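Local coordinates for immunoreactive 84kD antigen PG93 (Porphyromonas gingivalis, PDB 5M11), which is an essential surface component of the type-IX secretion system of this oral bacterium and binds zinc and calcium ions, at residues A307-G312 with N350-F355; P311-F316 with M343-D348. One frame throughout, in Å; residues are numbered along the deposited sequence.

Contact 1 (A307-G312 with N350-F355)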
ATOM      1  N   ALA A 307     -13.083   2.229  16.121  1.00132.61           N
ATOM      2  CA  ALA A 307     -12.150   3.004  16.937  1.00139.04           C
ATOM      3  C   ALA A 307     -10.787   3.116  16.241  1.00143.52           C
ATOM      4  O   ALA A 307      -9.994   4.006  16.577  1.00143.30           O
ATOM      5  CB  ALA A 307     -12.000   2.359  18.304  1.00141.76           C
ATOM      6  N   PHE A 308     -10.534   2.228  15.246  1.00134.35           N
ATOM      7  CA  PHE A 308      -9.293   2.191  14.470  1.00132.96           C
ATOM      8  C   PHE A 308      -9.073   3.465  13.687  1.00140.29           C
ATOM      9  O   PHE A 308      -9.930   3.865  12.890  1.00138.67           O
ATOM     10  CB  PHE A 308      -9.266   1.020  13.480  1.00127.27           C
ATOM     11  CG  PHE A 308      -9.617  -0.341  14.020  1.00124.18           C
ATOM     12  CD1 PHE A 308      -8.645  -1.149  14.597  1.00127.04           C
ATOM     13  CD2 PHE A 308     -10.905  -0.852  13.879  1.00121.11           C
ATOM     14  CE1 PHE A 308      -8.960  -2.432  15.052  1.00124.48           C
ATOM     15  CE2 PHE A 308     -11.221  -2.129  14.341  1.00120.65           C
ATOM     16  CZ  PHE A 308     -10.243  -2.916  14.909  1.00119.44           C
ATOM     17  N   ASP A 309      -7.907   4.081  13.891  1.00 87.67           N
ATOM     18  CA  ASP A 309      -7.498   5.269  13.147  1.00 85.33           C
ATOM     19  C   ASP A 309      -6.259   4.946  12.325  1.00 84.03           C
ATOM     20  O   ASP A 309      -5.271   4.462  12.870  1.00 83.09           O
ATOM     21  CB  ASP A 309      -7.260   6.482  14.056  1.00 87.17           C
ATOM     22  CG  ASP A 309      -6.792   7.714  13.300  1.00 92.57           C
ATOM     23  OD1 ASP A 309      -7.623   8.332  12.586  1.00 90.57           O
ATOM     24  OD2 ASP A 309      -5.592   8.035  13.390  1.00 98.15           O
ATOM     25  N   GLY A 310      -6.361   5.186  11.017  1.00 77.95           N
ATOM     26  CA  GLY A 310      -5.322   4.945  10.021  1.00 74.87           C
ATOM     27  C   GLY A 310      -5.348   5.972   8.902  1.00 73.80           C
ATOM     28  O   GLY A 310      -6.051   6.981   9.018  1.00 73.57           O
ATOM     29  N   PRO A 311      -4.592   5.775   7.797  1.00 66.55           N
ATOM     30  CA  PRO A 311      -4.648   6.753   6.694  1.00 65.19           C
ATOM     31  C   PRO A 311      -6.022   6.778   6.010  1.00 70.47           C
ATOM     32  O   PRO A 311      -6.785   5.826   6.151  1.00 72.70           O
ATOM     33  CB  PRO A 311      -3.547   6.280   5.735  1.00 65.22           C
ATOM     34  CG  PRO A 311      -3.330   4.888   6.041  1.00 70.39           C
ATOM     35  CD  PRO A 311      -3.691   4.652   7.476  1.00 67.06           C
ATOM     36  N   GLY A 312      -6.334   7.870   5.308  1.00 65.87           N
ATOM     37  CA  GLY A 312      -7.588   8.035   4.574  1.00 67.30           C
ATOM     38  C   GLY A 312      -7.777   6.985   3.493  1.00 71.88           C
ATOM     39  O   GLY A 312      -8.895   6.521   3.265  1.00 74.61           O
ATOM     40  N   ASN A 350       1.498   8.757  15.960  1.00 72.30           N
ATOM     41  CA  ASN A 350       0.489   7.964  16.668  1.00 73.97           C
ATOM     42  C   ASN A 350      -0.876   8.044  15.952  1.00 76.55           C
ATOM     43  O   ASN A 350      -1.427   6.987  15.627  1.00 76.59           O
ATOM     44  CB  ASN A 350       0.363   8.349  18.157  1.00 78.90           C
ATOM     45  CG  ASN A 350       0.287   9.833  18.429  1.00123.08           C
ATOM     46  OD1 ASN A 350       1.305  10.532  18.445  1.00122.28           O
ATOM     47  ND2 ASN A 350      -0.916  10.346  18.666  1.00119.25           N
ATOM     48  N   ARG A 351      -1.403   9.274  15.671  1.00 71.39           N
ATOM     49  CA  ARG A 351      -2.707   9.434  14.999  1.00 70.27           C
ATOM     50  C   ARG A 351      -2.587  10.119  13.613  1.00 67.55           C
ATOM     51  O   ARG A 351      -1.590  10.772  13.335  1.00 64.77           O
ATOM     52  CB  ARG A 351      -3.727  10.167  15.899  1.00 73.94           C
ATOM     53  CG  ARG A 351      -3.611  11.700  15.992  1.00 90.00           C
ATOM     54  CD  ARG A 351      -4.951  12.429  15.810  1.00102.12           C
ATOM     55  NE  ARG A 351      -5.981  11.945  16.737  1.00117.96           N
ATOM     56  CZ  ARG A 351      -7.030  12.650  17.153  1.00131.39           C
ATOM     57  NH1 ARG A 351      -7.212  13.898  16.729  1.00119.35           N
ATOM     58  NH2 ARG A 351      -7.901  12.117  18.004  1.00110.95           N
ATOM     59  N   TRP A 352      -3.603   9.923  12.751  1.00 63.70           N
ATOM     60  CA  TRP A 352      -3.720  10.478  11.397  1.00 62.93           C
ATOM     61  C   TRP A 352      -4.717  11.626  11.332  1.00 66.80           C
ATOM     62  O   TRP A 352      -5.708  11.637  12.068  1.00 66.85           O
ATOM     63  CB  TRP A 352      -4.188   9.410  10.387  1.00 62.98           C
ATOM     64  CG  TRP A 352      -3.181   8.359  10.032  1.00 63.77           C
ATOM     65  CD1 TRP A 352      -2.963   7.177  10.681  1.00 67.30           C
ATOM     66  CD2 TRP A 352      -2.274   8.379   8.915  1.00 62.38           C
ATOM     67  NE1 TRP A 352      -1.983   6.456  10.035  1.00 66.03           N
ATOM     68  CE2 TRP A 352      -1.520   7.185   8.966  1.00 66.48           C
ATOM     69  CE3 TRP A 352      -2.015   9.299   7.881  1.00 62.37           C
ATOM     70  CZ2 TRP A 352      -0.512   6.899   8.031  1.00 64.57           C
ATOM     71  CZ3 TRP A 352      -1.025   9.005   6.954  1.00 62.06           C
ATOM     72  CH2 TRP A 352      -0.295   7.820   7.025  1.00 62.48           C
ATOM     73  N   THR A 353      -4.477  12.559  10.383  1.00 62.79           N
ATOM     74  CA  THR A 353      -5.348  13.694  10.041  1.00 62.65           C
ATOM     75  C   THR A 353      -5.528  13.613   8.533  1.00 65.58           C
ATOM     76  O   THR A 353      -4.520  13.678   7.823  1.00 64.04           O
ATOM     77  CB  THR A 353      -4.753  15.022  10.536  1.00 61.30           C
ATOM     78  OG1 THR A 353      -4.355  14.859  11.892  1.00 69.43           O
ATOM     79  CG2 THR A 353      -5.730  16.164  10.451  1.00 52.64           C
ATOM     80  N   ASN A 354      -6.784  13.405   8.040  1.00 62.44           N
ATOM     81  CA  ASN A 354      -7.054  13.269   6.598  1.00 61.43           C
ATOM     82  C   ASN A 354      -7.950  14.382   6.015  1.00 66.38           C
ATOM     83  O   ASN A 354      -9.084  14.573   6.446  1.00 68.13           O
ATOM     84  CB  ASN A 354      -7.675  11.905   6.269  1.00 59.07           C
ATOM     85  CG  ASN A 354      -7.061  10.724   6.970  1.00 75.43           C
ATOM     86  OD1 ASN A 354      -7.764   9.889   7.525  1.00 80.38           O
ATOM     87  ND2 ASN A 354      -5.751  10.605   6.962  1.00 62.33           N
ATOM     88  N   PHE A 355      -7.433  15.077   5.000  1.00 62.81           N
ATOM     89  CA  PHE A 355      -8.142  16.114   4.254  1.00 64.93           C
ATOM     90  C   PHE A 355      -8.582  15.492   2.944  1.00 71.70           C
ATOM     91  O   PHE A 355      -7.766  15.359   2.039  1.00 70.04           O
ATOM     92  CB  PHE A 355      -7.262  17.367   4.012  1.00 65.47           C
ATOM     93  CG  PHE A 355      -6.690  18.012   5.253  1.00 66.63           C
ATOM     94  CD1 PHE A 355      -7.359  19.054   5.886  1.00 71.64           C
ATOM     95  CD2 PHE A 355      -5.483  17.576   5.791  1.00 66.67           C
ATOM     96  CE1 PHE A 355      -6.831  19.648   7.038  1.00 71.86           C
ATOM     97  CE2 PHE A 355      -4.965  18.160   6.950  1.00 69.15           C
ATOM     98  CZ  PHE A 355      -5.639  19.198   7.562  1.00 68.74           C
TER
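Trp-352 stands on the first residue of an edge strand and lays one face of its indole against the chain at Gly-310 and Pro-311. Its CG is anti to the carbonyl carbon, and the ring is turned broadside to the incoming loop. At the root, CB rests near both the carboxylate of Asp-309 and the carbonyl of Gly-310, with Trp-352 CB 3.4 Å from Gly-310 O. Further along, CG stays beside that same carbonyl, while CD1 lies under the peptide carbon, 3.2 Å from Gly-310 C. The pyrrole nitrogen passes beneath the start of the proline: Trp-352 NE1 is 3.6 Å from Pro-311 CD. The benzene half ends below the proline ring in a CH-pi contact, Pro-311 CB standing 3.7 Å from the six-membered ring centroid and only 4° off the normal. Peptide and proline thus continue one another along the same face of the indole.

The strand backbone is gripped as well. With its CG anti to its own nitrogen, Asp-309 reaches toward the strand and accepts a nearly straight bond from Trp-352 N to OD2 (2.8 Å, 168°) on the syn lone pair. This oxygen also lies at the indole edge, in its plane.

The loop leads from strand 302-303 to strand 318-322. Strand 352-356, which it runs alongside at 25°, is the outermost of a four-stranded antiparallel propeller blade and pairs through Thr-353 and Phe-355 with strand 343-347, whose Tyr-347 ring meets the indole.

Contact 2 (P311-F316 with M343-D348). With ZN (zinc ion), chain H.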
ATOM      1  N   PRO A 311      -4.592   5.775   7.797  1.00 66.55           N
ATOM      2  CA  PRO A 311      -4.648   6.753   6.694  1.00 65.19           C
ATOM      3  C   PRO A 311      -6.022   6.778   6.010  1.00 70.47           C
ATOM      4  O   PRO A 311      -6.785   5.826   6.151  1.00 72.70           O
ATOM      5  CB  PRO A 311      -3.547   6.280   5.735  1.00 65.22           C
ATOM      6  CG  PRO A 311      -3.330   4.888   6.041  1.00 70.39           C
ATOM      7  CD  PRO A 311      -3.691   4.652   7.476  1.00 67.06           C
ATOM      8  N   GLY A 312      -6.334   7.870   5.308  1.00 65.87           N
ATOM      9  CA  GLY A 312      -7.588   8.035   4.574  1.00 67.30           C
ATOM     10  C   GLY A 312      -7.777   6.985   3.493  1.00 71.88           C
ATOM     11  O   GLY A 312      -8.895   6.521   3.265  1.00 74.61           O
ATOM     12  N   ASP A 313      -6.661   6.615   2.821  1.00 65.98           N
ATOM     13  CA  ASP A 313      -6.516   5.585   1.786  1.00 65.54           C
ATOM     14  C   ASP A 313      -5.081   5.032   1.846  1.00 65.70           C
ATOM     15  O   ASP A 313      -4.283   5.503   2.657  1.00 61.77           O
ATOM     16  CB  ASP A 313      -6.884   6.109   0.381  1.00 68.13           C
ATOM     17  CG  ASP A 313      -6.217   7.395  -0.077  1.00 75.33           C
ATOM     18  OD1 ASP A 313      -6.884   8.191  -0.780  1.00 75.68           O
ATOM     19  OD2 ASP A 313      -5.012   7.573   0.203  1.00 80.24           O
ATOM     20  N   ASN A 314      -4.760   4.020   1.031  1.00 63.93           N
ATOM     21  CA  ASN A 314      -3.424   3.415   1.043  1.00 62.58           C
ATOM     22  C   ASN A 314      -2.587   3.912  -0.145  1.00 67.70           C
ATOM     23  O   ASN A 314      -1.742   3.161  -0.658  1.00 67.59           O
ATOM     24  CB  ASN A 314      -3.523   1.887   1.026  1.00 61.71           C
ATOM     25  CG  ASN A 314      -4.348   1.283   2.135  1.00 72.04           C
ATOM     26  OD1 ASN A 314      -4.101   1.517   3.319  1.00 70.23           O
ATOM     27  ND2 ASN A 314      -5.272   0.402   1.774  1.00 56.77           N
ATOM     28  N   ASP A 315      -2.795   5.199  -0.552  1.00 64.00           N
ATOM     29  CA  ASP A 315      -2.122   5.801  -1.711  1.00 62.97           C
ATOM     30  C   ASP A 315      -1.036   6.813  -1.298  1.00 61.51           C
ATOM     31  O   ASP A 315      -1.329   7.860  -0.740  1.00 59.40           O
ATOM     32  CB  ASP A 315      -3.143   6.454  -2.659  1.00 66.88           C
ATOM     33  CG  ASP A 315      -4.322   5.603  -3.104  1.00 87.88           C
ATOM     34  OD1 ASP A 315      -4.560   4.539  -2.492  1.00 90.95           O
ATOM     35  OD2 ASP A 315      -5.046   6.031  -4.019  1.00 99.71           O
ATOM     36  N   PHE A 316       0.229   6.481  -1.571  1.00 56.20           N
ATOM     37  CA  PHE A 316       1.366   7.318  -1.199  1.00 53.21           C
ATOM     38  C   PHE A 316       2.185   7.615  -2.454  1.00 59.79           C
ATOM     39  O   PHE A 316       3.287   7.088  -2.652  1.00 59.80           O
ATOM     40  CB  PHE A 316       2.183   6.664  -0.056  1.00 53.22           C
ATOM     41  CG  PHE A 316       1.336   6.507   1.193  1.00 54.74           C
ATOM     42  CD1 PHE A 316       1.406   7.442   2.221  1.00 56.00           C
ATOM     43  CD2 PHE A 316       0.396   5.476   1.297  1.00 57.52           C
ATOM     44  CE1 PHE A 316       0.560   7.347   3.329  1.00 57.11           C
ATOM     45  CE2 PHE A 316      -0.469   5.403   2.386  1.00 60.24           C
ATOM     46  CZ  PHE A 316      -0.373   6.329   3.401  1.00 57.33           C
ATOM     47  N   MET A 343      -6.811  13.818  -1.557  1.00 61.86           N
ATOM     48  CA  MET A 343      -6.571  13.302  -0.215  1.00 58.78           C
ATOM     49  C   MET A 343      -5.174  13.698   0.281  1.00 61.56           C
ATOM     50  O   MET A 343      -4.154  13.437  -0.373  1.00 61.48           O
ATOM     51  CB  MET A 343      -6.772  11.769  -0.186  1.00 60.97           C
ATOM     52  CG  MET A 343      -6.442  11.094   1.128  1.00 62.20           C
ATOM     53  SD  MET A 343      -7.674  11.270   2.439  1.00 66.96           S
ATOM     54  CE  MET A 343      -9.010  10.218   1.810  1.00 67.61           C
ATOM     55  N   VAL A 344      -5.143  14.345   1.446  1.00 56.07           N
ATOM     56  CA  VAL A 344      -3.905  14.746   2.096  1.00 52.81           C
ATOM     57  C   VAL A 344      -3.896  14.012   3.446  1.00 56.74           C
ATOM     58  O   VAL A 344      -4.891  14.024   4.175  1.00 56.45           O
ATOM     59  CB  VAL A 344      -3.744  16.289   2.211  1.00 55.32           C
ATOM     60  CG1 VAL A 344      -2.433  16.654   2.884  1.00 53.08           C
ATOM     61  CG2 VAL A 344      -3.827  16.962   0.845  1.00 55.44           C
ATOM     62  N   LYS A 345      -2.801  13.318   3.738  1.00 52.26           N
ATOM     63  CA  LYS A 345      -2.699  12.560   4.966  1.00 51.39           C
ATOM     64  C   LYS A 345      -1.507  13.015   5.773  1.00 57.23           C
ATOM     65  O   LYS A 345      -0.401  13.107   5.236  1.00 56.61           O
ATOM     66  CB  LYS A 345      -2.589  11.077   4.649  1.00 51.65           C
ATOM     67  CG  LYS A 345      -3.880  10.481   4.159  1.00 52.86           C
ATOM     68  CD  LYS A 345      -3.677   9.196   3.398  1.00 52.37           C
ATOM     69  CE  LYS A 345      -2.968   9.404   2.088  1.00 50.67           C
ATOM     70  NZ  LYS A 345      -2.598   8.109   1.511  1.00 53.07           N
ATOM     71  N   LEU A 346      -1.733  13.306   7.067  1.00 54.70           N
ATOM     72  CA  LEU A 346      -0.693  13.714   8.010  1.00 53.24           C
ATOM     73  C   LEU A 346      -0.664  12.739   9.163  1.00 60.12           C
ATOM     74  O   LEU A 346      -1.726  12.443   9.731  1.00 61.37           O
ATOM     75  CB  LEU A 346      -0.887  15.140   8.543  1.00 53.17           C
ATOM     76  CG  LEU A 346      -1.232  16.299   7.604  1.00 57.75           C
ATOM     77  CD1 LEU A 346      -0.918  17.591   8.284  1.00 58.43           C
ATOM     78  CD2 LEU A 346      -0.467  16.261   6.280  1.00 56.87           C
ATOM     79  N   TYR A 347       0.538  12.219   9.501  1.00 56.85           N
ATOM     80  CA  TYR A 347       0.717  11.253  10.587  1.00 57.39           C
ATOM     81  C   TYR A 347       1.632  11.829  11.670  1.00 64.38           C
ATOM     82  O   TYR A 347       2.768  12.211  11.413  1.00 63.92           O
ATOM     83  CB  TYR A 347       1.232   9.908  10.059  1.00 57.27           C
ATOM     84  CG  TYR A 347       1.263   8.802  11.096  1.00 59.53           C
ATOM     85  CD1 TYR A 347       0.102   8.393  11.746  1.00 62.21           C
ATOM     86  CD2 TYR A 347       2.444   8.121  11.385  1.00 59.65           C
ATOM     87  CE1 TYR A 347       0.124   7.371  12.692  1.00 62.05           C
ATOM     88  CE2 TYR A 347       2.471   7.079  12.306  1.00 61.05           C
ATOM     89  CZ  TYR A 347       1.310   6.712  12.965  1.00 65.71           C
ATOM     90  OH  TYR A 347       1.337   5.682  13.876  1.00 63.71           O
ATOM     91  N   ASP A 348       1.084  11.923  12.872  1.00 64.83           N
ATOM     92  CA  ASP A 348       1.654  12.471  14.099  1.00 66.70           C
ATOM     93  C   ASP A 348       2.779  11.617  14.689  1.00 72.62           C
ATOM     94  O   ASP A 348       3.627  12.130  15.429  1.00 74.21           O
ATOM     95  CB  ASP A 348       0.512  12.546  15.134  1.00 71.21           C
ATOM     96  CG  ASP A 348       0.735  13.488  16.293  1.00 93.89           C
ATOM     97  OD1 ASP A 348       1.158  14.653  16.051  1.00 95.68           O
ATOM     98  OD2 ASP A 348       0.402  13.103  17.434  1.00105.79           O
TER
HETATM   99 ZN    ZN H 807      -6.856   5.461  -4.918  1.00117.86          ZN
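The Phe-316 ring carries the ammonium group of Lys-345 over one face, in a cation-pi contact with NZ 3.6 Å from the ring centroid and 19° off the normal; the side chains of Pro-311 and Trp-352 also touch this phenylalanine. The carboxylate of Asp-313 presents OD2 to the lysine and OD1 to Met-343, and that of Asp-315 holds the zinc. The phenylalanine and both aspartates lie in the loop that enters a four-stranded beta-propeller blade and folds over its third strand, 343-347.

Lys-345 is the buried centre of the contact. Its chain leaves the strand toward the loop with CD passing Gly-312, 3.5 Å from Gly-312 N, then bends at chi3 (-68°) so that NZ ends among the loop's oxygens. A salt bridge joins Lys-345 NZ to Asp-313 OD2 at 2.8 Å, the oxygen being met nearly along its C-O axis. A second bond runs from Lys-345 NZ to Asp-315 O at 2.6 Å, the donor lying 43° out of the carbonyl plane. A weak third goes to the carbonyl oxygen of Asp-313. Grouped with the phenyl face, these acceptors probably stabilise the charged form of the lysine, and they tie loop residues 313-315 to the strand.

OD2 of Asp-313 is also a weak acceptor for the backbone N of Asp-315, so the acid two residues before the zinc ligand may help to position its backbone. Met-343 meets the acid tip to tip, with its CG 3.5 Å from Asp-313 OD1, and folds its methyl CE over Gly-312. The zinc, which is also bound by His-340, sits 2.1 Å from Asp-315 OD2.

In the fold
Contacts 1 and 2 share Pro-311 and Gly-312, and their centres are 7 Å apart. The loop that begins both runs between the last strand of one propeller blade and the first of the next, and it lies in turn against the fourth and third strands of the latter. Those strands are tied together by probable hydrogen bonds from Thr-353 N to Leu-346 O (2.8 Å) and from Phe-355 N to Val-344 O (2.9 Å), so both contacts hold one hairpin. The zinc is bound directly in contact 2 by Asp-315; CA of the shared Gly-312 is 9.9 Å from the ZN atom. By topology, this loop probably links two seven-bladed propellers.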